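Local coordinates for protein-tyrosine-phosphatase (Shewanella sp., PDB 2Z72) that probably hydrolyses the phosphate ester of phosphotyrosine at a two-zinc centre of the calcineurin-like phosphoesterase type, and stays active in the cold, at residues A[280-291]-A[298-308]. Numbering follows the deposited sequence.
Sequences NHIVVGHTSQER and NKVIAVDSSIK. With ZN (zinc ion), chain C.
Residues 282-284 pair in parallel with residues 300-302 through backbone hydrogen bonds: Ile-282 N and O bond to Lys-299 O and Ile-301 N, and Val-284 N and O to Ile-301 O and Val-303 N. At the start of the pairing the His-281 ring adds a side-chain bond, ND1 reaching Asn-298 O at 2.8 Å with the carbonyl oxygen close to the ring plane. Between the two segments few apolar side chains meet; Val-283 and Val-284 also pack on strand 203-206. With CG1 anti to the backbone N (chi1 171°), Val-283 turns this branch to Val-303 CG2 at 3.7 Å, the two side chains crossing at about a right angle, while on the other face Val-284 CG2 lies 4.2 Å from Val-300 CG1.

Beyond the strands the contact turns polar around Asp-304. Ser-288 OG donates to Asp-304 OD1 (2.7 Å) from above the carboxylate plane and accepts from Lys-308 NZ (2.9 Å), whereas OD2 takes the backbone N of Ser-306 in an Asx turn. Gln-289 is gripped through its backbone, N donating to Asp-304 O (2.8 Å) and O receiving Ser-306 OG (2.7 Å) from above the carbonyl plane. An alanine in place of Asp-304 would probably leave Ser-288 OG without its acceptor and the backbone N of Ser-306 without the OD2 acceptor that closes the Asx turn.

On the loop after strand 281-284, His-286 binds zinc through ND1 at 2.1 Å, sharing the ion with Asp-114, Asn-149 and His-207. The parallel pair thus carries a metal ligand, as in calcineurin-like phosphoesterases, and the buried carboxylate of Asp-304 ties that loop to the one following the second strand.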
ATOM      1  N   ASN A 280      21.178   4.142  -3.118  1.00 13.13           N
ATOM      2  CA  ASN A 280      21.417   4.409  -4.497  1.00 13.93           C
ATOM      3  C   ASN A 280      20.179   4.706  -5.318  1.00 13.43           C
ATOM      4  O   ASN A 280      20.271   5.161  -6.469  1.00 13.57           O
ATOM      5  CB  ASN A 280      22.146   3.207  -5.120  1.00 16.83           C
ATOM      6  CG  ASN A 280      23.546   3.076  -4.588  1.00 17.59           C
ATOM      7  OD1 ASN A 280      24.250   4.084  -4.514  1.00 20.30           O
ATOM      8  ND2 ASN A 280      23.924   1.881  -4.216  1.00 21.48           N
ATOM      9  N   HIS A 281      18.979   4.451  -4.798  1.00 13.16           N
ATOM     10  CA  HIS A 281      17.762   4.630  -5.503  1.00 12.81           C
ATOM     11  C   HIS A 281      16.654   4.942  -4.488  1.00 11.60           C
ATOM     12  O   HIS A 281      16.708   4.456  -3.366  1.00 11.51           O
ATOM     13  CB  HIS A 281      17.278   3.422  -6.304  1.00 16.31           C
ATOM     14  CG  HIS A 281      18.319   2.807  -7.159  1.00 13.75           C
ATOM     15  ND1 HIS A 281      18.666   3.219  -8.410  1.00 14.14           N
ATOM     16  CD2 HIS A 281      19.206   1.809  -6.853  1.00 15.94           C
ATOM     17  CE1 HIS A 281      19.662   2.487  -8.856  1.00 16.18           C
ATOM     18  NE2 HIS A 281      20.036   1.595  -7.928  1.00 16.60           N
ATOM     19  N   ILE A 282      15.654   5.663  -4.979  1.00 12.17           N
ATOM     20  CA  ILE A 282      14.414   5.910  -4.250  1.00 11.62           C
ATOM     21  C   ILE A 282      13.243   5.498  -5.141  1.00 11.50           C
ATOM     22  O   ILE A 282      13.227   5.891  -6.321  1.00 12.30           O
ATOM     23  CB  ILE A 282      14.260   7.370  -3.785  1.00 12.72           C
ATOM     24  CG1 ILE A 282      15.465   7.778  -2.931  1.00 14.96           C
ATOM     25  CG2 ILE A 282      12.978   7.598  -2.988  1.00 13.43           C
ATOM     26  CD1 ILE A 282      15.530   9.270  -2.618  1.00 17.77           C
ATOM     27  N   VAL A 283      12.373   4.676  -4.618  1.00 10.07           N
ATOM     28  CA  VAL A 283      11.222   4.133  -5.333  1.00 10.14           C
ATOM     29  C   VAL A 283       9.968   4.779  -4.751  1.00  9.89           C
ATOM     30  O   VAL A 283       9.748   4.696  -3.519  1.00 10.38           O
ATOM     31  CB  VAL A 283      11.209   2.629  -5.157  1.00 10.36           C
ATOM     32  CG1 VAL A 283       9.878   2.023  -5.712  1.00 12.08           C
ATOM     33  CG2 VAL A 283      12.350   1.999  -5.890  1.00 11.93           C
ATOM     34  N   VAL A 284       9.182   5.404  -5.618  1.00 10.65           N
ATOM     35  CA  VAL A 284       8.007   6.135  -5.176  1.00 10.24           C
ATOM     36  C   VAL A 284       6.793   5.838  -6.077  1.00 10.81           C
ATOM     37  O   VAL A 284       6.951   5.475  -7.260  1.00 11.13           O
ATOM     38  CB  VAL A 284       8.228   7.657  -5.190  1.00 11.32           C
ATOM     39  CG1 VAL A 284       9.386   8.006  -4.284  1.00 12.86           C
ATOM     40  CG2 VAL A 284       8.505   8.192  -6.602  1.00 14.26           C
ATOM     41  N   GLY A 285       5.642   6.008  -5.487  1.00 10.67           N
ATOM     42  CA  GLY A 285       4.372   5.949  -6.223  1.00 11.46           C
ATOM     43  C   GLY A 285       3.809   7.340  -6.392  1.00 10.86           C
ATOM     44  O   GLY A 285       4.576   8.277  -6.760  1.00 12.30           O
ATOM     45  N   HIS A 286       2.511   7.512  -6.135  1.00 10.60           N
ATOM     46  CA  HIS A 286       1.751   8.717  -5.942  1.00 10.53           C
ATOM     47  C   HIS A 286       1.508   9.558  -7.178  1.00 11.54           C
ATOM     48  O   HIS A 286       0.398  10.069  -7.336  1.00 11.82           O
ATOM     49  CB  HIS A 286       2.373   9.593  -4.830  1.00 10.90           C
ATOM     50  CG  HIS A 286       1.628  10.808  -4.418  1.00 11.25           C
ATOM     51  ND1 HIS A 286       0.362  10.866  -3.922  1.00 10.81           N
ATOM     52  CD2 HIS A 286       2.067  12.102  -4.387  1.00 13.01           C
ATOM     53  CE1 HIS A 286       0.094  12.124  -3.663  1.00 12.39           C
ATOM     54  NE2 HIS A 286       1.104  12.934  -3.921  1.00 14.92           N
ATOM     55  N   THR A 287       2.517   9.795  -7.969  1.00 12.66           N
ATOM     56  CA  THR A 287       2.487  10.586  -9.181  1.00 13.50           C
ATOM     57  C   THR A 287       2.465   9.641 -10.385  1.00 13.20           C
ATOM     58  O   THR A 287       3.467   9.014 -10.706  1.00 14.11           O
ATOM     59  CB  THR A 287       3.667  11.573  -9.216  1.00 13.62           C
ATOM     60  OG1 THR A 287       3.713  12.328  -8.013  1.00 14.39           O
ATOM     61  CG2 THR A 287       3.468  12.546 -10.399  1.00 17.35           C
ATOM     62  N   SER A 288       1.265   9.556 -11.017  1.00 13.07           N
ATOM     63  CA  SER A 288       1.011   8.462 -11.933  1.00 12.66           C
ATOM     64  C   SER A 288       1.763   8.641 -13.256  1.00 13.02           C
ATOM     65  O   SER A 288       1.727   9.707 -13.864  1.00 15.55           O
ATOM     66  CB  SER A 288      -0.470   8.337 -12.225  1.00 13.87           C
ATOM     67  OG  SER A 288      -1.205   8.297 -10.996  1.00 14.03           O
ATOM     68  N   GLN A 289       2.359   7.563 -13.681  1.00 13.74           N
ATOM     69  CA  GLN A 289       3.086   7.450 -14.953  1.00 14.48           C
ATOM     70  C   GLN A 289       2.453   6.425 -15.890  1.00 14.24           C
ATOM     71  O   GLN A 289       1.627   5.605 -15.477  1.00 15.54           O
ATOM     72  CB  GLN A 289       4.540   7.014 -14.676  1.00 14.55           C
ATOM     73  CG  GLN A 289       5.250   7.894 -13.690  1.00 15.67           C
ATOM     74  CD  GLN A 289       5.252   9.351 -14.045  1.00 16.63           C
ATOM     75  OE1 GLN A 289       4.954  10.246 -13.211  1.00 21.22           O
ATOM     76  NE2 GLN A 289       5.593   9.593 -15.263  1.00 17.60           N
ATOM     77  N   GLU A 290       2.825   6.456 -17.152  1.00 14.51           N
ATOM     78  CA  GLU A 290       2.269   5.524 -18.133  1.00 16.01           C
ATOM     79  C   GLU A 290       2.843   4.130 -17.995  1.00 15.70           C
ATOM     80  O   GLU A 290       2.322   3.187 -18.585  1.00 16.86           O
ATOM     81  CB  GLU A 290       2.539   6.053 -19.552  0.62 20.67           C
ATOM     82  CG  GLU A 290       1.865   7.394 -19.805  0.62 22.60           C
ATOM     83  CD  GLU A 290       2.080   7.918 -21.217  0.62 35.05           C
ATOM     84  OE1 GLU A 290       1.811   9.110 -21.491  0.62 49.23           O
ATOM     85  OE2 GLU A 290       2.499   7.177 -22.125  0.62 51.43           O
ATOM     86  N   ARG A 291       3.961   4.012 -17.242  1.00 13.94           N
ATOM     87  CA  ARG A 291       4.710   2.771 -17.117  1.00 14.56           C
ATOM     88  C   ARG A 291       5.625   2.916 -15.931  1.00 13.33           C
ATOM     89  O   ARG A 291       5.825   4.035 -15.441  1.00 14.24           O
ATOM     90  CB  ARG A 291       5.557   2.410 -18.368  1.00 15.33           C
ATOM     91  CG  ARG A 291       6.508   3.499 -18.809  1.00 19.35           C
ATOM     92  CD  ARG A 291       7.379   3.071 -19.991  1.00 22.43           C
ATOM     93  NE  ARG A 291       8.483   4.038 -20.083  1.00 25.53           N
ATOM     94  CZ  ARG A 291       8.371   5.231 -20.648  1.00 26.04           C
ATOM     95  NH1 ARG A 291       7.212   5.626 -21.222  1.00 43.99           N
ATOM     96  NH2 ARG A 291       9.442   5.993 -20.615  1.00 34.20           N
ATOM     97  N   ASN A 298      18.117   6.782 -13.378  1.00 16.50           N
ATOM     98  CA  ASN A 298      17.463   5.743 -12.601  1.00 15.27           C
ATOM     99  C   ASN A 298      17.746   5.792 -11.093  1.00 14.39           C
ATOM    100  O   ASN A 298      17.569   4.799 -10.393  1.00 15.42           O
ATOM    101  CB  ASN A 298      17.915   4.412 -13.126  1.00 17.13           C
ATOM    102  CG  ASN A 298      17.359   4.039 -14.470  1.00 17.29           C
ATOM    103  OD1 ASN A 298      16.205   4.273 -14.727  1.00 20.26           O
ATOM    104  ND2 ASN A 298      18.192   3.464 -15.323  1.00 20.94           N
ATOM    105  N   LYS A 299      18.026   6.975 -10.605  1.00 14.92           N
ATOM    106  CA  LYS A 299      18.101   7.231  -9.165  1.00 14.60           C
ATOM    107  C   LYS A 299      16.723   7.301  -8.497  1.00 15.67           C
ATOM    108  O   LYS A 299      16.632   7.012  -7.308  1.00 14.57           O
ATOM    109  CB  LYS A 299      18.852   8.561  -8.931  0.69 16.46           C
ATOM    110  CG  LYS A 299      20.307   8.431  -9.358  0.69 17.10           C
ATOM    111  CD  LYS A 299      21.039   9.747  -9.247  0.69 18.35           C
ATOM    112  CE  LYS A 299      22.414   9.656  -9.851  0.69 17.07           C
ATOM    113  NZ  LYS A 299      23.134  10.970  -9.820  0.69 17.67           N
ATOM    114  N   VAL A 300      15.700   7.673  -9.262  1.00 13.17           N
ATOM    115  CA  VAL A 300      14.310   7.585  -8.820  1.00 12.20           C
ATOM    116  C   VAL A 300      13.625   6.599  -9.758  1.00 11.54           C
ATOM    117  O   VAL A 300      13.740   6.719 -10.981  1.00 14.22           O
ATOM    118  CB  VAL A 300      13.575   8.940  -8.851  1.00 13.42           C
ATOM    119  CG1 VAL A 300      12.064   8.747  -8.669  1.00 14.54           C
ATOM    120  CG2 VAL A 300      14.057   9.908  -7.781  1.00 14.83           C
ATOM    121  N   ILE A 301      12.896   5.656  -9.175  1.00 11.00           N
ATOM    122  CA  ILE A 301      12.031   4.798  -9.995  1.00 11.44           C
ATOM    123  C   ILE A 301      10.602   5.057  -9.565  1.00 11.03           C
ATOM    124  O   ILE A 301      10.247   4.906  -8.421  1.00 11.26           O
ATOM    125  CB  ILE A 301      12.347   3.307  -9.918  0.61 12.12           C
ATOM    126  CG1 ILE A 301      13.856   2.998 -10.019  0.61 12.69           C
ATOM    127  CG2 ILE A 301      11.564   2.568 -10.992  0.61 12.03           C
ATOM    128  CD1 ILE A 301      14.483   3.304 -11.361  0.61 14.02           C
ATOM    129  N   ALA A 302       9.799   5.448 -10.596  1.00 11.94           N
ATOM    130  CA  ALA A 302       8.378   5.709 -10.421  1.00 11.57           C
ATOM    131  C   ALA A 302       7.623   4.420 -10.636  1.00 11.41           C
ATOM    132  O   ALA A 302       7.725   3.777 -11.689  1.00 13.39           O
ATOM    133  CB  ALA A 302       7.933   6.752 -11.451  1.00 15.10           C
ATOM    134  N   VAL A 303       6.857   3.989  -9.630  1.00 10.61           N
ATOM    135  CA  VAL A 303       6.113   2.742  -9.703  1.00 10.63           C
ATOM    136  C   VAL A 303       4.601   2.943  -9.551  1.00 10.14           C
ATOM    137  O   VAL A 303       3.907   1.939  -9.391  1.00 10.38           O
ATOM    138  CB  VAL A 303       6.664   1.694  -8.709  1.00 11.48           C
ATOM    139  CG1 VAL A 303       8.125   1.363  -9.035  1.00 12.61           C
ATOM    140  CG2 VAL A 303       6.526   2.107  -7.255  1.00 10.42           C
ATOM    141  N   ASP A 304       4.125   4.159  -9.691  1.00 10.13           N
ATOM    142  CA  ASP A 304       2.702   4.351  -9.976  1.00 10.92           C
ATOM    143  C   ASP A 304       2.588   4.263 -11.487  1.00 11.81           C
ATOM    144  O   ASP A 304       2.965   5.224 -12.174  1.00 12.89           O
ATOM    145  CB  ASP A 304       2.166   5.627  -9.396  1.00 10.46           C
ATOM    146  CG  ASP A 304       0.685   5.860  -9.704  1.00 10.37           C
ATOM    147  OD1 ASP A 304       0.148   6.817  -9.125  1.00 10.74           O
ATOM    148  OD2 ASP A 304       0.117   5.072 -10.513  1.00 11.14           O
ATOM    149  N   SER A 305       2.119   3.145 -11.979  1.00 11.25           N
ATOM    150  CA  SER A 305       1.967   2.884 -13.392  1.00 12.69           C
ATOM    151  C   SER A 305       0.564   3.042 -13.903  1.00 11.38           C
ATOM    152  O   SER A 305       0.175   2.441 -14.904  1.00 12.14           O
ATOM    153  CB  SER A 305       2.464   1.465 -13.620  1.00 13.37           C
ATOM    154  OG  SER A 305       1.591   0.672 -12.889  1.00 13.99           O
ATOM    155  N   SER A 306      -0.215   3.836 -13.184  1.00 11.80           N
ATOM    156  CA  SER A 306      -1.596   4.134 -13.568  1.00 11.73           C
ATOM    157  C   SER A 306      -2.529   2.934 -13.525  1.00 11.45           C
ATOM    158  O   SER A 306      -3.504   2.891 -14.287  1.00 11.72           O
ATOM    159  CB  SER A 306      -1.649   4.855 -14.921  1.00 12.50           C
ATOM    160  OG  SER A 306      -0.979   6.126 -14.812  1.00 15.23           O
ATOM    161  N   ILE A 307      -2.296   2.012 -12.597  1.00 10.53           N
ATOM    162  CA  ILE A 307      -3.274   0.976 -12.327  1.00 10.17           C
ATOM    163  C   ILE A 307      -4.648   1.619 -12.073  1.00  9.97           C
ATOM    164  O   ILE A 307      -5.684   0.997 -12.381  1.00 10.62           O
ATOM    165  CB  ILE A 307      -2.798   0.090 -11.150  1.00  9.33           C
ATOM    166  CG1 ILE A 307      -1.605  -0.713 -11.547  1.00 10.28           C
ATOM    167  CG2 ILE A 307      -3.967  -0.803 -10.654  1.00 10.13           C
ATOM    168  CD1 ILE A 307      -0.903  -1.415 -10.377  1.00 10.43           C
ATOM    169  N   LYS A 308      -4.703   2.816 -11.501  1.00 10.03           N
ATOM    170  CA  LYS A 308      -5.945   3.463 -11.145  1.00 10.08           C
ATOM    171  C   LYS A 308      -6.877   3.632 -12.322  1.00 11.53           C
ATOM    172  O   LYS A 308      -8.066   3.745 -12.104  1.00 11.50           O
ATOM    173  CB  LYS A 308      -5.700   4.832 -10.493  1.00 10.79           C
ATOM    174  CG  LYS A 308      -5.175   5.890 -11.484  1.00 11.67           C
ATOM    175  CD  LYS A 308      -4.732   7.147 -10.846  1.00 12.22           C
ATOM    176  CE  LYS A 308      -4.301   8.187 -11.867  1.00 15.07           C
ATOM    177  NZ  LYS A 308      -3.866   9.447 -11.250  1.00 17.16           N
TER
HETATM  178 ZN    ZN C 402      -0.930   9.198  -3.609  1.00  9.44          ZN
HETATM  179  O   HOH W   1       5.221   7.026  -9.534  1.00 12.82           O
HETATM  180  O   HOH W   2      -2.585  10.186  -8.797  1.00 23.04           O
HETATM  181  O   HOH W   3      -1.773   9.182  -5.380  1.00 11.73           O
HETATM  182  O   HOH W   4       1.593   0.836 -17.092  1.00 25.24           O